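Local coordinates for protein L-threonine dehydrogenase (Flavobacterium frigidimaris, PDB 2YY7) that probably oxidises L-threonine at its 3-hydroxyl group as an NAD-dependent dehydrogenase of the short-chain dehydrogenase-reductase superfamily, at residues F192-A195 with K200-C203; I283-A288 with W292-T297. One frame throughout, in Å; residues are numbered along the deposited sequence.

Interaction 1. Residues F192-A195 with K200-C203; sequences FYKA and KYEC
Near the C-terminal end of helix 187-197 the chain turns back on itself into strand 200-203, so that the CA atoms of Ala195 and Lys200 lie 5.1 Å apart and those of Lys194 and Tyr201 5.5 Å apart. Lys194 carries most of the side-chain contact. Its CB sits 3.3 Å from Lys200 O, and its CG approaches CD2 of the Tyr201 ring at 3.5 Å, at a slant to the ring. Because CG of Lys194 lies anti to its carbonyl carbon (chi1 -60°) and the chain bends at chi2, only the first methylenes meet the tyrosine, while the ammonium end turns away from the strand. The two side chains thus pass at an angle rather than running alongside each other. Tyr201 is buried; the backbone N of Cys203 lies 3.8 Å above the plane of its ring, over the centre. On the helix Tyr201 also touches Tyr187, Asp190 and Ile191. This helix-to-strand connection leads, away from the bound NAD, into the small parallel sheet where strand 200-203 pairs with strand 264-267 through backbone hydrogen bonds of Tyr201 and Cys203. No hydrogen bond joins the two segments: Lys194 O and Lys200 O, 3.2 Å apart, are both acceptors. Between 192-195 and 200-203 the contact is therefore van der Waals in kind, and the lysine contributes its hydrocarbon portion, not its charge.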
loop_
_atom_site.group_PDB
_atom_site.type_symbol
_atom_site.label_atom_id
_atom_site.label_comp_id
_atom_site.label_asym_id
_atom_site.label_seq_id
_atom_site.Cartn_x
_atom_site.Cartn_y
_atom_site.Cartn_z
ATOM N N PHE A 192 29.688 -14.589 7.600
ATOM C CA PHE A 192 30.861 -14.192 8.373
ATOM C C PHE A 192 31.023 -15.072 9.614
ATOM O O PHE A 192 32.121 -15.536 9.910
ATOM C CB PHE A 192 30.761 -12.712 8.774
ATOM C CG PHE A 192 31.156 -11.753 7.672
ATOM C CD1 PHE A 192 32.497 -11.513 7.387
ATOM C CD2 PHE A 192 30.186 -11.101 6.910
ATOM C CE1 PHE A 192 32.870 -10.638 6.359
ATOM C CE2 PHE A 192 30.548 -10.227 5.881
ATOM C CZ PHE A 192 31.892 -9.995 5.607
ATOM N N TYR A 193 29.933 -15.319 10.332
ATOM C CA TYR A 193 30.013 -16.150 11.527
ATOM C C TYR A 193 30.422 -17.589 11.222
ATOM O O TYR A 193 31.223 -18.179 11.952
ATOM C CB TYR A 193 28.682 -16.137 12.288
ATOM C CG TYR A 193 28.428 -14.836 13.019
ATOM C CD1 TYR A 193 27.841 -13.749 12.373
ATOM C CD2 TYR A 193 28.825 -14.675 14.347
ATOM C CE1 TYR A 193 27.656 -12.530 13.033
ATOM C CE2 TYR A 193 28.649 -13.463 15.011
ATOM C CZ TYR A 193 28.066 -12.395 14.349
ATOM O OH TYR A 193 27.912 -11.191 14.998
ATOM N N LYS A 194 29.880 -18.148 10.142
ATOM C CA LYS A 194 30.190 -19.521 9.757
ATOM C C LYS A 194 31.577 -19.642 9.127
ATOM O O LYS A 194 32.245 -20.662 9.285
ATOM C CB LYS A 194 29.139 -20.059 8.780
ATOM C CG LYS A 194 27.722 -20.077 9.325
ATOM C CD LYS A 194 27.600 -20.942 10.563
ATOM C CE LYS A 194 26.173 -20.930 11.076
ATOM N NZ LYS A 194 26.041 -21.608 12.392
ATOM N N ALA A 195 32.006 -18.609 8.408
ATOM C CA ALA A 195 33.324 -18.620 7.785
ATOM C C ALA A 195 34.384 -18.655 8.879
ATOM O O ALA A 195 35.352 -19.409 8.807
ATOM C CB ALA A 195 33.518 -17.372 6.921
ATOM N N LYS A 200 33.376 -22.714 6.666
ATOM C CA LYS A 200 32.503 -23.145 5.577
ATOM C C LYS A 200 31.093 -22.629 5.858
ATOM O O LYS A 200 30.731 -22.388 7.008
ATOM C CB LYS A 200 32.495 -24.673 5.451
ATOM C CG LYS A 200 31.989 -25.408 6.677
ATOM C CD LYS A 200 32.063 -26.918 6.482
ATOM C CE LYS A 200 33.488 -27.373 6.173
ATOM N NZ LYS A 200 33.583 -28.851 5.983
ATOM N N TYR A 201 30.299 -22.461 4.807
ATOM C CA TYR A 201 28.947 -21.946 4.969
ATOM C C TYR A 201 27.983 -22.494 3.923
ATOM O O TYR A 201 28.352 -22.700 2.768
ATOM C CB TYR A 201 28.974 -20.411 4.886
ATOM C CG TYR A 201 27.614 -19.731 4.925
ATOM C CD1 TYR A 201 27.252 -18.810 3.940
ATOM C CD2 TYR A 201 26.697 -20.004 5.940
ATOM C CE1 TYR A 201 26.013 -18.180 3.960
ATOM C CE2 TYR A 201 25.448 -19.375 5.974
ATOM C CZ TYR A 201 25.114 -18.464 4.977
ATOM O OH TYR A 201 23.883 -17.853 4.981
ATOM N N GLU A 202 26.751 -22.743 4.349
ATOM C CA GLU A 202 25.709 -23.213 3.452
ATOM C C GLU A 202 24.745 -22.038 3.303
ATOM O O GLU A 202 23.966 -21.734 4.204
ATOM C CB GLU A 202 25.016 -24.448 4.038
ATOM C CG GLU A 202 25.938 -25.675 4.090
ATOM C CD GLU A 202 25.225 -26.943 4.534
ATOM O OE1 GLU A 202 25.862 -28.017 4.530
ATOM O OE2 GLU A 202 24.033 -26.867 4.887
ATOM N N CYS A 203 24.833 -21.374 2.155
ATOM C CA CYS A 203 24.033 -20.195 1.831
ATOM C C CYS A 203 22.581 -20.502 1.444
ATOM O O CYS A 203 22.326 -21.427 0.673
ATOM C CB CYS A 203 24.723 -19.450 0.687
ATOM S SG CYS A 203 24.168 -17.766 0.407
#

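Interaction 2. Residues I283-A288 with W292-T297; sequences IDDSQA and WDWKHT
With CG of Asp285 between its backbone N and carbonyl carbon (chi1 63°) and CG of Trp294 anti to its own N (chi1 164°), the carboxylate is brought to the pyrrole edge of the indole, next to NE1. Segments 283-288 and 292-297 form the two ends of the short helix 286-292: an Asx turn at Asp284 leads into it, and Asp293, with positive phi, ends it. Asp285 OD1 lies 3.1 Å from Trp294 NE1, near the ring plane, with carboxylate and indole planes 82° apart. Both groups have firm partners in the segment after strand 240-241: OD1 accepts from Ala243 N, and NE1 donates to Ala243 O. The other carboxylate oxygen, OD2, forms a salt bridge with Arg289, which probably favours the ionised aspartate in this buried setting.

Ala288 O, in the first turn, accepts two backbone hydrogen bonds from the C-terminal end, from Trp292 N at 3.1 Å and weakly from Trp294 N at 3.3 Å, so the chain leaving the helix stays tethered to its first turn. The same oxygen stands 3.6 Å above the Trp292 ring, toward its rim, on the face that also receives Trp294 CB. Ala288 CB touches both tryptophans, 3.8 Å from Trp292 CZ2 and 4.0 Å from Trp294 CB. Tyr240 meets Trp292 edge-to-face, and Trp294 leans on Ala222, joining the helix to strand 240-241 and helix 216-228. In the Asx turn, Asp284 OD2 accepts a hydrogen bond from Ser286 OG on its syn lone pair at 2.8 Å and is met by Ser286 N from above the carboxylate plane at 3.0 Å.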
loop_
_atom_site.group_PDB
_atom_site.type_symbol
_atom_site.label_atom_id
_atom_site.label_comp_id
_atom_site.label_asym_id
_atom_site.label_seq_id
_atom_site.Cartn_x
_atom_site.Cartn_y
_atom_site.Cartn_z
ATOM N N ILE A 283 20.353 -0.110 -6.385
ATOM C CA ILE A 283 19.475 1.046 -6.183
ATOM C C ILE A 283 20.084 2.414 -6.522
ATOM O O ILE A 283 21.247 2.671 -6.220
ATOM C CB ILE A 283 19.012 1.096 -4.695
ATOM C CG1 ILE A 283 18.281 -0.199 -4.322
ATOM C CG2 ILE A 283 18.141 2.326 -4.447
ATOM C CD1 ILE A 283 16.951 -0.389 -5.005
ATOM N N ASP A 284 19.287 3.288 -7.136
ATOM C CA ASP A 284 19.738 4.646 -7.464
ATOM C C ASP A 284 19.258 5.580 -6.351
ATOM O O ASP A 284 18.068 5.876 -6.257
ATOM C CB ASP A 284 19.153 5.112 -8.804
ATOM C CG ASP A 284 19.544 6.549 -9.151
ATOM O OD1 ASP A 284 19.142 7.032 -10.230
ATOM O OD2 ASP A 284 20.248 7.199 -8.349
ATOM N N ASP A 285 20.181 6.045 -5.512
ATOM C CA ASP A 285 19.819 6.921 -4.405
ATOM C C ASP A 285 20.243 8.375 -4.602
ATOM O O ASP A 285 20.601 9.048 -3.634
ATOM C CB ASP A 285 20.434 6.400 -3.108
ATOM C CG ASP A 285 21.954 6.415 -3.136
ATOM O OD1 ASP A 285 22.564 6.123 -2.091
ATOM O OD2 ASP A 285 22.541 6.715 -4.202
ATOM N N SER A 286 20.185 8.860 -5.840
ATOM C CA SER A 286 20.581 10.237 -6.150
ATOM C C SER A 286 19.829 11.334 -5.390
ATOM O O SER A 286 20.429 12.343 -5.009
ATOM C CB SER A 286 20.454 10.494 -7.655
ATOM O OG SER A 286 21.407 9.729 -8.377
ATOM N N GLN A 287 18.526 11.158 -5.172
ATOM C CA GLN A 287 17.764 12.176 -4.449
ATOM C C GLN A 287 18.272 12.343 -3.017
ATOM O O GLN A 287 18.316 13.457 -2.489
ATOM C CB GLN A 287 16.268 11.837 -4.425
ATOM C CG GLN A 287 15.503 12.168 -5.707
ATOM C CD GLN A 287 15.656 11.113 -6.794
ATOM O OE1 GLN A 287 15.012 11.191 -7.843
ATOM N NE2 GLN A 287 16.506 10.122 -6.548
ATOM N N ALA A 288 18.656 11.239 -2.385
ATOM C CA ALA A 288 19.165 11.301 -1.018
ATOM C C ALA A 288 20.488 12.063 -0.976
ATOM O O ALA A 288 20.705 12.915 -0.110
ATOM C CB ALA A 288 19.356 9.893 -0.465
ATOM N N TRP A 292 20.017 15.757 0.995
ATOM C CA TRP A 292 20.665 15.925 2.289
ATOM C C TRP A 292 22.107 15.434 2.370
ATOM O O TRP A 292 22.601 15.108 3.449
ATOM C CB TRP A 292 19.820 15.289 3.408
ATOM C CG TRP A 292 19.261 13.932 3.105
ATOM C CD1 TRP A 292 18.118 13.650 2.408
ATOM C CD2 TRP A 292 19.790 12.672 3.534
ATOM N NE1 TRP A 292 17.900 12.291 2.383
ATOM C CE2 TRP A 292 18.912 11.668 3.066
ATOM C CE3 TRP A 292 20.920 12.293 4.272
ATOM C CZ2 TRP A 292 19.128 10.306 3.313
ATOM C CZ3 TRP A 292 21.136 10.940 4.518
ATOM C CH2 TRP A 292 20.242 9.964 4.040
ATOM N N ASP A 293 22.777 15.396 1.223
ATOM C CA ASP A 293 24.180 14.997 1.150
ATOM C C ASP A 293 24.537 13.592 1.607
ATOM O O ASP A 293 25.580 13.391 2.229
ATOM C CB ASP A 293 25.041 15.992 1.928
ATOM C CG ASP A 293 25.105 17.349 1.264
ATOM O OD1 ASP A 293 25.529 17.407 0.090
ATOM O OD2 ASP A 293 24.735 18.350 1.916
ATOM N N TRP A 294 23.690 12.616 1.305
ATOM C CA TRP A 294 23.999 11.247 1.688
ATOM C C TRP A 294 25.237 10.771 0.934
ATOM O O TRP A 294 25.394 11.052 -0.251
ATOM C CB TRP A 294 22.836 10.310 1.358
ATOM C CG TRP A 294 23.234 8.851 1.371
ATOM C CD1 TRP A 294 23.070 7.948 0.361
ATOM C CD2 TRP A 294 23.873 8.141 2.442
ATOM N NE1 TRP A 294 23.563 6.722 0.733
ATOM C CE2 TRP A 294 24.063 6.809 2.005
ATOM C CE3 TRP A 294 24.304 8.500 3.728
ATOM C CZ2 TRP A 294 24.666 5.833 2.808
ATOM C CZ3 TRP A 294 24.905 7.527 4.527
ATOM C CH2 TRP A 294 25.080 6.209 4.061
ATOM N N LYS A 295 26.109 10.053 1.635
ATOM C CA LYS A 295 27.318 9.483 1.054
ATOM C C LYS A 295 27.760 8.276 1.882
ATOM O O LYS A 295 27.940 8.384 3.093
ATOM C CB LYS A 295 28.444 10.527 0.986
ATOM C CG LYS A 295 28.480 11.561 2.119
ATOM C CD LYS A 295 28.761 10.957 3.495
ATOM C CE LYS A 295 27.503 10.934 4.363
ATOM N NZ LYS A 295 27.755 10.342 5.710
ATOM N N HIS A 296 27.914 7.123 1.236
ATOM C CA HIS A 296 28.334 5.914 1.941
ATOM C C HIS A 296 29.852 5.871 2.030
ATOM O O HIS A 296 30.542 6.481 1.217
ATOM C CB HIS A 296 27.805 4.663 1.230
ATOM C CG HIS A 296 28.402 4.427 -0.123
ATOM N ND1 HIS A 296 29.431 3.534 -0.337
ATOM C CD2 HIS A 296 28.104 4.953 -1.334
ATOM C CE1 HIS A 296 29.740 3.519 -1.622
ATOM N NE2 HIS A 296 28.948 4.371 -2.248
ATOM N N THR A 297 30.374 5.158 3.023
ATOM C CA THR A 297 31.819 5.078 3.200
ATOM C C THR A 297 32.399 3.681 2.976
ATOM O O THR A 297 33.539 3.549 2.531
ATOM C CB THR A 297 32.225 5.556 4.604
ATOM O OG1 THR A 297 31.687 4.662 5.584
ATOM C CG2 THR A 297 31.680 6.955 4.870
#

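Overall arrangement
Followed from the N terminus, the chain completes the first Rossmann-type strands and helices before reaching interaction 1, which closes the turn from helix 187-197 into strand 200-203. It then runs through strand 211-215 and helix 216-228, and later adds strand 264-267 beside strand 200-203. Only afterwards does interaction 2 close the loop spanning helix 286-292. The two contacts are in series, neither nested nor crossing, with centres about 31 Å apart and no touch between them. Interaction 1 ties helix 187-197 to the small two-strand sheet; interaction 2 packs against strand 240-241 and helix 216-228. Helix 300-311, following 292-297, returns to cover Phe192 in interaction 1.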